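Local coordinates for protein putative triphosphoribosyl-dephospho-coA synthase (Archaeoglobus fulgidus DSM 4304, PDB 3H9P) that is of unknown function but may bind ATP and act as a triphosphoribosyl-dephospho-CoA synthase, at residues 147-151 with 152-156. Numbering follows the deposited sequence.
Sequences ARELV and DGFKI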
loop_
_atom_site.group_PDB
_atom_site.type_symbol
_atom_site.label_atom_id
_atom_site.label_comp_id
_atom_site.label_asym_id
_atom_site.label_seq_id
_atom_site.Cartn_x
_atom_site.Cartn_y
_atom_site.Cartn_z
ATOM N N ALA A 147 8.861 -4.786 6.026
ATOM C CA ALA A 147 9.703 -4.041 5.050
ATOM C C ALA A 147 10.808 -3.260 5.753
ATOM O O ALA A 147 11.980 -3.275 5.381
ATOM C CB ALA A 147 8.818 -3.068 4.240
ATOM N N ARG A 148 10.370 -2.573 6.789
ATOM C CA ARG A 148 11.185 -1.791 7.703
ATOM C C ARG A 148 12.236 -2.624 8.475
ATOM O O ARG A 148 13.359 -2.170 8.642
ATOM C CB ARG A 148 10.191 -1.099 8.619
ATOM C CG ARG A 148 10.641 -0.591 9.964
ATOM C CD ARG A 148 9.675 0.495 10.236
ATOM N NE ARG A 148 9.139 0.492 11.572
ATOM C CZ ARG A 148 7.977 1.038 11.882
ATOM N NH1 ARG A 148 7.215 1.570 10.927
ATOM N NH2 ARG A 148 7.571 1.027 13.141
ATOM N N GLU A 149 11.879 -3.825 8.931
ATOM C CA GLU A 149 12.859 -4.817 9.415
ATOM C C GLU A 149 13.870 -5.233 8.327
ATOM O O GLU A 149 15.053 -5.488 8.608
ATOM C CB GLU A 149 12.137 -6.100 9.885
ATOM C CG GLU A 149 11.305 -5.912 11.129
ATOM C CD GLU A 149 12.160 -5.682 12.356
ATOM O OE1 GLU A 149 12.670 -6.655 12.941
ATOM O OE2 GLU A 149 12.341 -4.523 12.721
ATOM N N LEU A 150 13.397 -5.371 7.093
ATOM C CA LEU A 150 14.285 -5.844 6.060
ATOM C C LEU A 150 15.277 -4.749 5.707
ATOM O O LEU A 150 16.391 -5.046 5.239
ATOM C CB LEU A 150 13.510 -6.358 4.834
ATOM C CG LEU A 150 13.382 -7.912 4.822
ATOM C CD1 LEU A 150 12.565 -8.402 5.970
ATOM C CD2 LEU A 150 12.819 -8.462 3.510
ATOM N N VAL A 151 14.893 -3.499 5.965
ATOM C CA VAL A 151 15.723 -2.371 5.586
ATOM C C VAL A 151 16.643 -1.820 6.707
ATOM O O VAL A 151 17.693 -1.306 6.420
ATOM C CB VAL A 151 14.874 -1.220 4.943
ATOM C CG1 VAL A 151 15.641 0.079 4.946
ATOM C CG2 VAL A 151 14.470 -1.578 3.503
ATOM N N ASP A 152 16.249 -1.935 7.969
ATOM C CA ASP A 152 16.944 -1.242 9.032
ATOM C C ASP A 152 17.651 -2.198 9.949
ATOM O O ASP A 152 17.862 -1.865 11.088
ATOM C CB ASP A 152 15.965 -0.412 9.889
ATOM C CG ASP A 152 14.957 -1.299 10.725
ATOM O OD1 ASP A 152 15.132 -2.554 10.966
ATOM O OD2 ASP A 152 13.953 -0.702 11.155
ATOM N N GLY A 153 17.950 -3.405 9.496
ATOM C CA GLY A 153 18.643 -4.356 10.345
ATOM C C GLY A 153 17.788 -5.103 11.359
ATOM O O GLY A 153 18.294 -5.538 12.376
ATOM N N PHE A 154 16.496 -5.256 11.116
ATOM C CA PHE A 154 15.687 -6.089 12.011
ATOM C C PHE A 154 15.582 -5.529 13.451
ATOM O O PHE A 154 15.644 -6.273 14.426
ATOM C CB PHE A 154 16.204 -7.552 12.019
ATOM C CG PHE A 154 15.941 -8.286 10.728
ATOM C CD1 PHE A 154 14.756 -9.008 10.551
ATOM C CD2 PHE A 154 16.857 -8.233 9.695
ATOM C CE1 PHE A 154 14.494 -9.641 9.373
ATOM C CE2 PHE A 154 16.615 -8.886 8.499
ATOM C CZ PHE A 154 15.414 -9.600 8.327
ATOM N N LYS A 155 15.392 -4.228 13.572
ATOM C CA LYS A 155 15.327 -3.580 14.893
ATOM C C LYS A 155 14.180 -4.080 15.804
ATOM O O LYS A 155 14.381 -4.261 16.995
ATOM C CB LYS A 155 15.319 -2.072 14.753
ATOM C CG LYS A 155 16.735 -1.521 14.481
ATOM C CD LYS A 155 16.706 -0.217 13.682
ATOM C CE LYS A 155 16.262 0.991 14.507
ATOM N NZ LYS A 155 15.954 2.200 13.633
ATOM N N ILE A 156 13.000 -4.319 15.263
ATOM C CA ILE A 156 11.934 -4.892 16.080
ATOM C C ILE A 156 12.250 -6.314 16.586
ATOM O O ILE A 156 12.047 -6.629 17.746
ATOM C CB ILE A 156 10.588 -4.841 15.335
ATOM C CG1 ILE A 156 10.256 -3.366 15.034
ATOM C CG2 ILE A 156 9.500 -5.471 16.176
ATOM C CD1 ILE A 156 9.284 -3.113 13.825
HETATM O O HOH W 1 17.731 -5.454 7.522
#
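With CG anti to the carbonyl carbon (chi1 -68°) and the chain bent at chi2 (-70°), Glu149 curls its carboxylate forward to the backbone N of Ile156, while Asp152, its CG held between backbone N and carbonyl carbon (chi1 67°), turns OD1 toward the N of Lys155. They bridge the short turn that links helix 145-151 to helix 155-167, with an Asx motif at Asp152. Ile156 N donates to Glu149 OE2 at 2.6 Å, on the syn side of the carboxylate, and Lys155 N reaches Asp152 OD1 at 3.1 Å in a nearly straight bond from above that carboxylate's plane. Acidic side chains suit both places, because the first N-H groups of the new helix lack acceptors in its own preceding turn. Glu149 OE1 also accepts from Ser157 OG. Replacing Glu149 with an alanine would probably leave Ile156 N and Ser157 OG without this acceptor and open a gap beside CB of Ile156. The chain passes through Gly153, where a CB would be jammed against the carbonyl O of Asp152, which is why glycine suits the place. Glu149 O then accepts from Phe154 N and from a water that also accepts from Gly153 N. That same oxygen lies over one face of the Phe154 ring, offset toward its rim. Flat and apolar, the ring also suits the surrounding leucines and alanines of helices 58-68 and 76-88. Leu150 runs alongside it, pointing the same way, and brings CD1 to 3.9 Å from Phe154 CZ.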